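Local coordinates for envelope glycoprotein (Thogoto virus, PDB 5XEA) that probably attaches the virus to a host-cell receptor and later drives fusion of the viral and host membranes, at residues Phe303-Leu306 / Asp307-Arg311; Val320-Ser323 / Ile324-Asp328. One frame throughout, in Å; residues are numbered along the deposited sequence.

Contact 1 of 2, residues Phe303-Leu306 / Asp307-Arg311; sequences FAEL and DSRFR
The R309 guanidinium meets the E305 carboxylate at its edge: OE2 of E305 lies close to the guanidinium plane and takes the N-H of NE. The two planes stand 77° apart, and the i to i+4 salt bridge runs through NE alone among the R309 nitrogens. From NE of R309 to OE2 of E305 it measures 2.8 Å, nearly straight at 162°, and uses the anti lone pair of the carboxylate. E305 reaches it by bending: CG stands anti to the backbone N, then chi2 of 60° folds the carboxylate forward along the helix. R309 runs extended from CG to NE, and its CG passes 3.3 Å from OE2 of E305. The same OE2 also accepts the backbone N of S401 of the second subunit, where S401 O takes NH2 of R309, while NH1 of R309 forms a salt bridge with D307 OD1 of the third subunit and D307 OD1 pairs in the same way with R309 NH1 of the second subunit. The F310 ring, in turn, brings CD2 within 3.0 Å of L306 O, approaching obliquely; that oxygen accepts the backbone N of F310 at 3.1 Å. This ring makes a cation-pi contact with R309 of the second subunit. Farther along, the guanidinium of R311 offers NH2 to S308 OG at 3.2 Å, again close to its plane. Backbone bonds from D307 N to F303 O (2.9 Å) and from S308 N to A304 O (3.0 Å) continue the helix. L306 packing on L306 of the third subunit, and F310 meeting F310 there edge-to-face, fit the core of a trimeric helical bundle, here on the long helix 282-327 of a gp64-family fusion protein.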
loop_
_atom_site.group_PDB
_atom_site.type_symbol
_atom_site.label_atom_id
_atom_site.label_comp_id
_atom_site.label_asym_id
_atom_site.label_seq_id
_atom_site.Cartn_x
_atom_site.Cartn_y
_atom_site.Cartn_z
ATOM N N PHE B 303 -15.410 17.171 17.736
ATOM C CA PHE B 303 -14.956 17.329 19.112
ATOM C C PHE B 303 -15.105 18.771 19.588
ATOM O O PHE B 303 -15.498 19.009 20.734
ATOM C CB PHE B 303 -13.514 16.862 19.263
ATOM C CG PHE B 303 -13.395 15.394 19.475
ATOM C CD1 PHE B 303 -14.395 14.550 19.041
ATOM C CD2 PHE B 303 -12.296 14.853 20.114
ATOM C CE1 PHE B 303 -14.314 13.183 19.240
ATOM C CE2 PHE B 303 -12.201 13.479 20.316
ATOM C CZ PHE B 303 -13.220 12.645 19.882
ATOM N N ALA B 304 -14.816 19.743 18.720
ATOM C CA ALA B 304 -15.013 21.143 19.087
ATOM C C ALA B 304 -16.477 21.439 19.404
ATOM O O ALA B 304 -16.767 22.234 20.303
ATOM C CB ALA B 304 -14.516 22.065 17.977
ATOM N N GLU B 305 -17.417 20.815 18.683
ATOM C CA GLU B 305 -18.827 21.032 19.003
ATOM C C GLU B 305 -19.189 20.376 20.333
ATOM O O GLU B 305 -19.976 20.932 21.110
ATOM C CB GLU B 305 -19.726 20.520 17.865
ATOM C CG GLU B 305 -21.242 20.448 18.178
ATOM C CD GLU B 305 -21.869 21.802 18.546
ATOM O OE1 GLU B 305 -21.323 22.852 18.141
ATOM O OE2 GLU B 305 -22.907 21.825 19.251
ATOM N N LEU B 306 -18.612 19.203 20.617
ATOM C CA LEU B 306 -18.848 18.538 21.896
ATOM C C LEU B 306 -18.375 19.393 23.067
ATOM O O LEU B 306 -19.090 19.537 24.069
ATOM C CB LEU B 306 -18.156 17.174 21.922
ATOM C CG LEU B 306 -18.771 16.159 20.963
ATOM C CD1 LEU B 306 -18.026 14.822 21.014
ATOM C CD2 LEU B 306 -20.257 15.978 21.274
ATOM N N ASP B 307 -17.162 19.953 22.969
ATOM C CA ASP B 307 -16.652 20.822 24.028
ATOM C C ASP B 307 -17.513 22.070 24.165
ATOM O O ASP B 307 -17.762 22.550 25.278
ATOM C CB ASP B 307 -15.199 21.212 23.752
ATOM C CG ASP B 307 -14.205 20.551 24.702
ATOM O OD1 ASP B 307 -14.597 20.064 25.786
ATOM O OD2 ASP B 307 -12.997 20.535 24.360
ATOM N N SER B 308 -17.995 22.600 23.038
ATOM C CA SER B 308 -18.931 23.718 23.088
ATOM C C SER B 308 -20.195 23.351 23.862
ATOM O O SER B 308 -20.741 24.178 24.605
ATOM C CB SER B 308 -19.285 24.152 21.669
ATOM O OG SER B 308 -20.112 25.294 21.686
ATOM N N ARG B 309 -20.699 22.131 23.673
ATOM C CA ARG B 309 -21.939 21.760 24.343
ATOM C C ARG B 309 -21.735 21.655 25.848
ATOM O O ARG B 309 -22.600 22.076 26.625
ATOM C CB ARG B 309 -22.487 20.454 23.768
ATOM C CG ARG B 309 -22.921 20.592 22.314
ATOM C CD ARG B 309 -23.440 19.289 21.778
ATOM N NE ARG B 309 -23.892 19.429 20.400
ATOM C CZ ARG B 309 -24.497 18.468 19.714
ATOM N NH1 ARG B 309 -24.733 17.290 20.284
ATOM N NH2 ARG B 309 -24.875 18.685 18.464
ATOM N N PHE B 310 -20.599 21.093 26.276
ATOM C CA PHE B 310 -20.276 21.060 27.700
ATOM C C PHE B 310 -20.092 22.458 28.262
ATOM O O PHE B 310 -20.553 22.749 29.377
ATOM C CB PHE B 310 -19.037 20.214 27.933
ATOM C CG PHE B 310 -19.295 18.753 27.751
ATOM C CD1 PHE B 310 -20.061 18.059 28.678
ATOM C CD2 PHE B 310 -18.809 18.079 26.645
ATOM C CE1 PHE B 310 -20.328 16.717 28.511
ATOM C CE2 PHE B 310 -19.067 16.739 26.473
ATOM C CZ PHE B 310 -19.836 16.054 27.411
ATOM N N ARG B 311 -19.436 23.338 27.504
ATOM C CA ARG B 311 -19.358 24.736 27.903
ATOM C C ARG B 311 -20.750 25.299 28.134
ATOM O O ARG B 311 -21.011 25.932 29.158
ATOM C CB ARG B 311 -18.627 25.561 26.843
ATOM C CG ARG B 311 -18.658 27.065 27.134
ATOM C CD ARG B 311 -18.398 27.911 25.870
ATOM N NE ARG B 311 -19.304 27.526 24.793
ATOM C CZ ARG B 311 -20.616 27.766 24.768
ATOM N NH1 ARG B 311 -21.215 28.412 25.769
ATOM N NH2 ARG B 311 -21.343 27.349 23.739
#

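Contact 2 of 2, residues Val320-Ser323 / Ile324-Asp328; sequences VISS and IAKID
NZ of K326 is held by two backbone oxygens, S322 O of its own helix at 2.9 Å and E347 O beyond it. The ammonium sits above the S322 carbonyl plane, 64° out of it and not on a lone pair. The chain runs straight until chi4 of 67° turns NZ inward, leaving it 3.2 Å from S322 OG as well. K326 also makes a cation-pi contact with F344, which ties the helix end to strand 341-344. One turn back, A325 N donates to I321 O at 2.7 Å, and CB of A325 rests 3.2 Å from that same oxygen. I324 N likewise bonds to V320 O. The side chains of V320 and I324 lie alongside each other, pointing the same way, with CG1 of V320 3.6 Å from CD1 of I324. Both pack on I324 of the third subunit, while S323 OG bonds D328 of that subunit. D328 OD1 caps the backbone N of R330 ahead of helix 331-335. Such an apolar i to i+4 pair facing its symmetry mates is characteristic of the core of a trimeric helical bundle, here at the C-terminal end of helix 282-327.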
loop_
_atom_site.group_PDB
_atom_site.type_symbol
_atom_site.label_atom_id
_atom_site.label_comp_id
_atom_site.label_asym_id
_atom_site.label_seq_id
_atom_site.Cartn_x
_atom_site.Cartn_y
_atom_site.Cartn_z
ATOM N N VAL B 320 -28.948 27.657 36.795
ATOM C CA VAL B 320 -29.980 26.886 37.466
ATOM C C VAL B 320 -29.618 26.658 38.924
ATOM O O VAL B 320 -30.452 26.842 39.830
ATOM C CB VAL B 320 -30.205 25.553 36.733
ATOM C CG1 VAL B 320 -31.016 24.599 37.617
ATOM C CG2 VAL B 320 -30.904 25.810 35.403
ATOM N N ILE B 321 -28.384 26.226 39.176
ATOM C CA ILE B 321 -27.959 25.961 40.548
ATOM C C ILE B 321 -28.042 27.233 41.379
ATOM O O ILE B 321 -28.488 27.215 42.534
ATOM C CB ILE B 321 -26.545 25.360 40.565
ATOM C CG1 ILE B 321 -26.611 23.895 40.127
ATOM C CG2 ILE B 321 -25.909 25.484 41.942
ATOM C CD1 ILE B 321 -25.267 23.344 39.627
ATOM N N SER B 322 -27.633 28.358 40.791
ATOM C CA SER B 322 -27.675 29.644 41.475
ATOM C C SER B 322 -29.088 29.973 41.961
ATOM O O SER B 322 -29.271 30.562 43.032
ATOM C CB SER B 322 -27.156 30.713 40.516
ATOM O OG SER B 322 -26.865 31.925 41.158
ATOM N N SER B 323 -30.094 29.604 41.175
ATOM C CA SER B 323 -31.472 29.878 41.529
ATOM C C SER B 323 -31.974 28.917 42.604
ATOM O O SER B 323 -32.678 29.337 43.529
ATOM C CB SER B 323 -32.329 29.839 40.265
ATOM O OG SER B 323 -33.662 29.530 40.574
ATOM N N ILE B 324 -31.601 27.638 42.538
ATOM C CA ILE B 324 -32.058 26.694 43.559
ATOM C C ILE B 324 -31.316 26.915 44.866
ATOM O O ILE B 324 -31.890 26.772 45.948
ATOM C CB ILE B 324 -31.887 25.237 43.092
ATOM C CG1 ILE B 324 -32.445 25.049 41.700
ATOM C CG2 ILE B 324 -32.582 24.276 44.080
ATOM C CD1 ILE B 324 -31.909 23.834 41.061
ATOM N N ALA B 325 -30.017 27.221 44.785
ATOM C CA ALA B 325 -29.182 27.345 45.974
ATOM C C ALA B 325 -29.592 28.522 46.861
ATOM O O ALA B 325 -29.319 28.492 48.066
ATOM C CB ALA B 325 -27.698 27.479 45.577
ATOM N N LYS B 326 -30.227 29.556 46.302
ATOM C CA LYS B 326 -30.738 30.631 47.148
ATOM C C LYS B 326 -31.832 30.118 48.075
ATOM O O LYS B 326 -31.949 30.580 49.216
ATOM C CB LYS B 326 -31.256 31.785 46.289
ATOM C CG LYS B 326 -30.169 32.553 45.583
ATOM C CD LYS B 326 -30.745 33.631 44.695
ATOM C CE LYS B 326 -29.653 34.340 43.905
ATOM N NZ LYS B 326 -29.028 33.428 42.900
ATOM N N ILE B 327 -32.616 29.147 47.607
ATOM C CA ILE B 327 -33.635 28.508 48.432
ATOM C C ILE B 327 -33.016 27.444 49.331
ATOM O O ILE B 327 -33.227 27.443 50.549
ATOM C CB ILE B 327 -34.732 27.913 47.529
ATOM C CG1 ILE B 327 -35.316 28.985 46.601
ATOM C CG2 ILE B 327 -35.816 27.257 48.372
ATOM C CD1 ILE B 327 -36.262 28.441 45.546
ATOM N N ASP B 328 -32.236 26.518 48.747
ATOM C CA ASP B 328 -31.637 25.395 49.479
ATOM C C ASP B 328 -30.169 25.698 49.761
ATOM O O ASP B 328 -29.294 25.391 48.945
ATOM C CB ASP B 328 -31.763 24.095 48.693
ATOM C CG ASP B 328 -31.180 22.897 49.441
ATOM O OD1 ASP B 328 -30.550 23.086 50.512
ATOM O OD2 ASP B 328 -31.351 21.757 48.957
#

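In the fold
Both contacts are i to i+4 interactions on helix 282-327, with centres about 25 Å apart and nearest atoms about 11 Å apart. Both are largely buried, contact 2 partly by its own chain, although K326 and I327 of contact 2 are exposed. Contact 1 lies mid-helix and joins its neighbours through charges and aromatic rings, its bridges running from subunit to subunit. Contact 2 lies at the helix's last turns, where branched aliphatic side chains meet around the trimer and a serine-aspartate bond is a polar link between subunits. There the chain also turns back, so helix 331-335 and strand 341-344 pack against 320-328, whereas around 303-311 many of the neighbours come from the other two subunits.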